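Local structure of diadenosine tetraphosphatase, putative (Trypanosoma brucei, 2QJC) at residues A[45-58]-A[70-83]. The protein probably hydrolyses phosphate esters or anhydrides, such as diadenosine tetraphosphate, as a manganese-binding enzyme of the calcineurin-like phosphoesterase family. Residues are numbered along the deposited sequence; the frame is centred on the assembly and turned at random.
Sequences QGSDTLVAVGDLVN and LKRLGAYSVLGNHD. With MN (manganese (II) ion), chain B; PO4 (phosphate ion), chain D.
The backbone N of D55, in the loop after strand 49-52, meets the carboxylate of D83, in the first turn of helix 81-91, beyond the parallel strands 49-52 and 76-77 of a beta-alpha-beta unit. The GDLVN loop and the GNHD sequence opening that helix are hallmarks of the calcineurin-like metallophosphoesterase fold. Between the strands, the L50 carbonyl receives Y76 N at 2.8 Å. L50 runs its CG anti to the backbone N (chi1 -179°), which lays CD2 against L70 CD2, the two leucine side chains crossing at about a right angle; small A75 leaves room for L50 CB. G54 and G80 let the backbones close to a CA separation of 4.1 Å, where a CB on either would clash.

The D83 carboxylate suits this turn because it can accept several amides: OD2 takes D55 N at 2.7 Å from above its plane and also G80 N, an N-cap amide, while OD1 offers its syn lone pair to L56 N. This grip probably steadies D55, whose OD1 accepts H82 N at 3.0 Å. Its OD2 binds one manganese at 2.1 Å, with D26 and H28; D55 also belongs to the second site, completed by N81, H141 and H204. The H82 ring, turned 73° from the D55 carboxylate, donates from NE2 to phosphate O3 at 2.9 Å.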
loop_
_atom_site.group_PDB
_atom_site.type_symbol
_atom_site.label_atom_id
_atom_site.label_comp_id
_atom_site.label_asym_id
_atom_site.label_seq_id
_atom_site.Cartn_x
_atom_site.Cartn_y
_atom_site.Cartn_z
ATOM N N GLN A 45 1.029 6.030 -19.676
ATOM C CA GLN A 45 -0.395 6.218 -19.429
ATOM C C GLN A 45 -1.224 5.557 -20.529
ATOM O O GLN A 45 -0.827 5.542 -21.692
ATOM C CB GLN A 45 -0.713 7.715 -19.361
ATOM C CG GLN A 45 -2.002 8.051 -18.628
ATOM C CD GLN A 45 -2.173 9.547 -18.427
ATOM O OE1 GLN A 45 -1.211 10.259 -18.135
ATOM N NE2 GLN A 45 -3.405 10.028 -18.566
ATOM N N GLY A 46 -2.376 5.013 -20.159
ATOM C CA GLY A 46 -3.224 4.360 -21.140
ATOM C C GLY A 46 -2.797 2.925 -21.389
ATOM O O GLY A 46 -3.601 2.097 -21.812
ATOM N N SER A 47 -1.524 2.634 -21.137
ATOM C CA SER A 47 -0.982 1.292 -21.323
ATOM C C SER A 47 -0.807 0.587 -19.986
ATOM O O SER A 47 -1.461 -0.420 -19.711
ATOM C CB SER A 47 0.368 1.351 -22.041
ATOM O OG SER A 47 0.219 1.805 -23.373
ATOM N N ASP A 48 0.088 1.113 -19.156
ATOM C CA ASP A 48 0.337 0.522 -17.847
ATOM C C ASP A 48 -0.775 0.869 -16.868
ATOM O O ASP A 48 -1.544 1.809 -17.080
ATOM C CB ASP A 48 1.665 1.013 -17.264
ATOM C CG ASP A 48 2.829 0.800 -18.203
ATOM O OD1 ASP A 48 2.907 -0.293 -18.796
ATOM O OD2 ASP A 48 3.672 1.715 -18.335
ATOM N N THR A 49 -0.849 0.091 -15.794
ATOM C CA THR A 49 -1.829 0.312 -14.745
ATOM C C THR A 49 -1.009 0.563 -13.490
ATOM O O THR A 49 -0.024 -0.135 -13.233
ATOM C CB THR A 49 -2.710 -0.919 -14.537
ATOM O OG1 THR A 49 -3.311 -1.282 -15.783
ATOM C CG2 THR A 49 -3.811 -0.625 -13.527
ATOM N N LEU A 50 -1.396 1.571 -12.723
ATOM C CA LEU A 50 -0.672 1.907 -11.505
ATOM C C LEU A 50 -1.518 1.559 -10.281
ATOM O O LEU A 50 -2.720 1.825 -10.253
ATOM C CB LEU A 50 -0.330 3.401 -11.511
ATOM C CG LEU A 50 0.467 3.961 -10.329
ATOM C CD1 LEU A 50 1.787 3.197 -10.158
ATOM C CD2 LEU A 50 0.737 5.441 -10.577
ATOM N N VAL A 51 -0.892 0.941 -9.283
ATOM C CA VAL A 51 -1.597 0.575 -8.051
ATOM C C VAL A 51 -0.748 0.930 -6.826
ATOM O O VAL A 51 0.386 0.475 -6.705
ATOM C CB VAL A 51 -1.909 -0.946 -8.001
ATOM C CG1 VAL A 51 -2.750 -1.264 -6.787
ATOM C CG2 VAL A 51 -2.618 -1.385 -9.271
ATOM N N ALA A 52 -1.294 1.745 -5.927
ATOM C CA ALA A 52 -0.588 2.133 -4.703
ATOM C C ALA A 52 -0.966 1.211 -3.543
ATOM O O ALA A 52 -2.050 0.631 -3.534
ATOM C CB ALA A 52 -0.923 3.573 -4.342
ATOM N N VAL A 53 -0.075 1.079 -2.563
ATOM C CA VAL A 53 -0.341 0.234 -1.400
ATOM C C VAL A 53 -1.020 1.035 -0.276
ATOM O O VAL A 53 -1.285 0.514 0.810
ATOM C CB VAL A 53 0.957 -0.411 -0.841
ATOM C CG1 VAL A 53 1.632 -1.263 -1.927
ATOM C CG2 VAL A 53 1.898 0.668 -0.299
ATOM N N GLY A 54 -1.304 2.306 -0.540
ATOM C CA GLY A 54 -1.954 3.119 0.471
ATOM C C GLY A 54 -0.988 4.008 1.225
ATOM O O GLY A 54 0.221 3.935 1.010
ATOM N N ASP A 55 -1.523 4.826 2.129
ATOM C CA ASP A 55 -0.712 5.761 2.901
ATOM C C ASP A 55 -0.208 6.797 1.907
ATOM O O ASP A 55 0.993 7.027 1.757
ATOM C CB ASP A 55 0.456 5.039 3.593
ATOM C CG ASP A 55 0.167 4.723 5.054
ATOM O OD1 ASP A 55 -1.021 4.732 5.448
ATOM O OD2 ASP A 55 1.128 4.460 5.812
ATOM N N LEU A 56 -1.166 7.411 1.222
ATOM C CA LEU A 56 -0.895 8.431 0.222
ATOM C C LEU A 56 -0.604 9.787 0.858
ATOM O O LEU A 56 0.068 10.637 0.263
ATOM C CB LEU A 56 -2.109 8.570 -0.693
ATOM C CG LEU A 56 -2.742 7.258 -1.152
ATOM C CD1 LEU A 56 -3.927 7.556 -2.057
ATOM C CD2 LEU A 56 -1.692 6.411 -1.873
ATOM N N VAL A 57 -1.102 9.973 2.076
ATOM C CA VAL A 57 -0.955 11.241 2.781
ATOM C C VAL A 57 -0.134 11.226 4.075
ATOM O O VAL A 57 0.400 10.193 4.500
ATOM C CB VAL A 57 -2.346 11.809 3.123
ATOM C CG1 VAL A 57 -3.264 11.704 1.904
ATOM C CG2 VAL A 57 -2.945 11.041 4.297
ATOM N N ASN A 58 -0.053 12.407 4.685
ATOM C CA ASN A 58 0.652 12.626 5.944
ATOM C C ASN A 58 2.172 12.506 5.839
ATOM O O ASN A 58 2.699 11.758 5.008
ATOM C CB ASN A 58 0.112 11.662 7.008
ATOM C CG ASN A 58 0.352 12.156 8.428
ATOM O OD1 ASN A 58 0.394 13.361 8.682
ATOM N ND2 ASN A 58 0.484 11.224 9.362
ATOM N N LEU A 70 -2.584 10.822 -8.809
ATOM C CA LEU A 70 -3.093 9.465 -8.969
ATOM C C LEU A 70 -4.480 9.480 -9.606
ATOM O O LEU A 70 -4.806 8.610 -10.422
ATOM C CB LEU A 70 -3.132 8.751 -7.613
ATOM C CG LEU A 70 -1.745 8.558 -6.987
ATOM C CD1 LEU A 70 -1.872 8.000 -5.580
ATOM C CD2 LEU A 70 -0.916 7.629 -7.870
ATOM N N LYS A 71 -5.288 10.471 -9.239
ATOM C CA LYS A 71 -6.637 10.607 -9.788
ATOM C C LYS A 71 -6.613 10.888 -11.295
ATOM O O LYS A 71 -7.286 10.207 -12.068
ATOM C CB LYS A 71 -7.392 11.731 -9.073
ATOM C CG LYS A 71 -8.783 12.008 -9.628
ATOM C CD LYS A 71 -9.470 13.117 -8.836
ATOM C CE LYS A 71 -10.798 13.532 -9.461
ATOM N NZ LYS A 71 -11.746 12.391 -9.624
ATOM N N ARG A 72 -5.838 11.888 -11.710
ATOM C CA ARG A 72 -5.757 12.236 -13.125
ATOM C C ARG A 72 -5.176 11.083 -13.941
ATOM O O ARG A 72 -5.456 10.957 -15.133
ATOM C CB ARG A 72 -4.906 13.502 -13.324
ATOM C CG ARG A 72 -3.402 13.284 -13.205
ATOM C CD ARG A 72 -2.703 14.484 -12.561
ATOM N NE ARG A 72 -2.432 15.592 -13.478
ATOM C CZ ARG A 72 -1.548 15.546 -14.472
ATOM N NH1 ARG A 72 -0.845 14.441 -14.693
ATOM N NH2 ARG A 72 -1.343 16.616 -15.230
ATOM N N LEU A 73 -4.369 10.240 -13.301
ATOM C CA LEU A 73 -3.760 9.101 -13.988
ATOM C C LEU A 73 -4.662 7.877 -14.055
ATOM O O LEU A 73 -4.352 6.912 -14.751
ATOM C CB LEU A 73 -2.444 8.706 -13.315
ATOM C CG LEU A 73 -1.267 9.660 -13.509
ATOM C CD1 LEU A 73 -0.059 9.131 -12.756
ATOM C CD2 LEU A 73 -0.957 9.801 -14.996
ATOM N N GLY A 74 -5.779 7.920 -13.340
ATOM C CA GLY A 74 -6.691 6.787 -13.332
ATOM C C GLY A 74 -6.123 5.644 -12.506
ATOM O O GLY A 74 -6.573 4.503 -12.604
ATOM N N ALA A 75 -5.136 5.968 -11.677
ATOM C CA ALA A 75 -4.467 4.990 -10.823
ATOM C C ALA A 75 -5.327 4.420 -9.699
ATOM O O ALA A 75 -6.233 5.086 -9.184
ATOM C CB ALA A 75 -3.207 5.612 -10.229
ATOM N N TYR A 76 -5.025 3.179 -9.318
ATOM C CA TYR A 76 -5.724 2.491 -8.233
ATOM C C TYR A 76 -4.904 2.584 -6.948
ATOM O O TYR A 76 -3.736 2.970 -6.964
ATOM C CB TYR A 76 -5.907 1.008 -8.573
ATOM C CG TYR A 76 -7.008 0.720 -9.560
ATOM C CD1 TYR A 76 -8.327 0.559 -9.136
ATOM C CD2 TYR A 76 -6.732 0.604 -10.923
ATOM C CE1 TYR A 76 -9.347 0.285 -10.046
ATOM C CE2 TYR A 76 -7.748 0.333 -11.846
ATOM C CZ TYR A 76 -9.049 0.175 -11.399
ATOM O OH TYR A 76 -10.056 -0.082 -12.303
ATOM N N SER A 77 -5.525 2.214 -5.836
ATOM C CA SER A 77 -4.851 2.214 -4.544
ATOM C C SER A 77 -5.720 1.578 -3.484
ATOM O O SER A 77 -6.952 1.686 -3.533
ATOM C CB SER A 77 -4.522 3.635 -4.095
ATOM O OG SER A 77 -3.934 3.612 -2.805
ATOM N N VAL A 78 -5.094 0.886 -2.535
ATOM C CA VAL A 78 -5.882 0.336 -1.451
ATOM C C VAL A 78 -5.794 1.380 -0.353
ATOM O O VAL A 78 -5.038 2.360 -0.471
ATOM C CB VAL A 78 -5.381 -1.062 -0.958
ATOM C CG1 VAL A 78 -5.719 -2.112 -2.011
ATOM C CG2 VAL A 78 -3.879 -1.045 -0.654
ATOM N N LEU A 79 -6.581 1.189 0.698
ATOM C CA LEU A 79 -6.609 2.133 1.809
ATOM C C LEU A 79 -5.532 1.848 2.845
ATOM O O LEU A 79 -5.420 0.719 3.330
ATOM C CB LEU A 79 -7.982 2.088 2.477
ATOM C CG LEU A 79 -8.276 3.138 3.551
ATOM C CD1 LEU A 79 -8.152 4.538 2.949
ATOM C CD2 LEU A 79 -9.681 2.913 4.096
ATOM N N GLY A 80 -4.736 2.870 3.167
ATOM C CA GLY A 80 -3.683 2.723 4.166
ATOM C C GLY A 80 -4.221 3.141 5.530
ATOM O O GLY A 80 -5.316 3.698 5.600
ATOM N N ASN A 81 -3.498 2.888 6.621
ATOM C CA ASN A 81 -4.055 3.274 7.917
ATOM C C ASN A 81 -3.981 4.772 8.188
ATOM O O ASN A 81 -4.737 5.286 9.005
ATOM C CB ASN A 81 -3.423 2.484 9.077
ATOM C CG ASN A 81 -1.950 2.723 9.216
ATOM O OD1 ASN A 81 -1.458 3.019 10.310
ATOM N ND2 ASN A 81 -1.225 2.585 8.115
ATOM N N HIS A 82 -3.079 5.474 7.509
ATOM C CA HIS A 82 -2.989 6.920 7.682
ATOM C C HIS A 82 -4.116 7.554 6.879
ATOM O O HIS A 82 -4.666 8.586 7.266
ATOM C CB HIS A 82 -1.637 7.440 7.211
ATOM C CG HIS A 82 -0.557 7.309 8.239
ATOM N ND1 HIS A 82 -0.268 8.305 9.148
ATOM C CD2 HIS A 82 0.291 6.289 8.512
ATOM C CE1 HIS A 82 0.715 7.905 9.936
ATOM N NE2 HIS A 82 1.072 6.686 9.571
ATOM N N ASP A 83 -4.453 6.934 5.752
ATOM C CA ASP A 83 -5.548 7.425 4.933
ATOM C C ASP A 83 -6.821 7.229 5.748
ATOM O O ASP A 83 -7.669 8.125 5.832
ATOM C CB ASP A 83 -5.683 6.622 3.638
ATOM C CG ASP A 83 -4.435 6.660 2.782
ATOM O OD1 ASP A 83 -3.834 7.747 2.639
ATOM O OD2 ASP A 83 -4.073 5.596 2.232
HETATM MN MN MN B . 3.217 4.304 5.951
HETATM P P PO4 D . 3.616 3.806 9.305
HETATM O O1 PO4 D . 5.085 4.299 8.811
HETATM O O2 PO4 D . 3.780 2.349 9.913
HETATM O O3 PO4 D . 3.107 4.798 10.389
HETATM O O4 PO4 D . 2.664 3.759 8.076
HETATM O O HOH W 1 5.442 4.131 6.177
#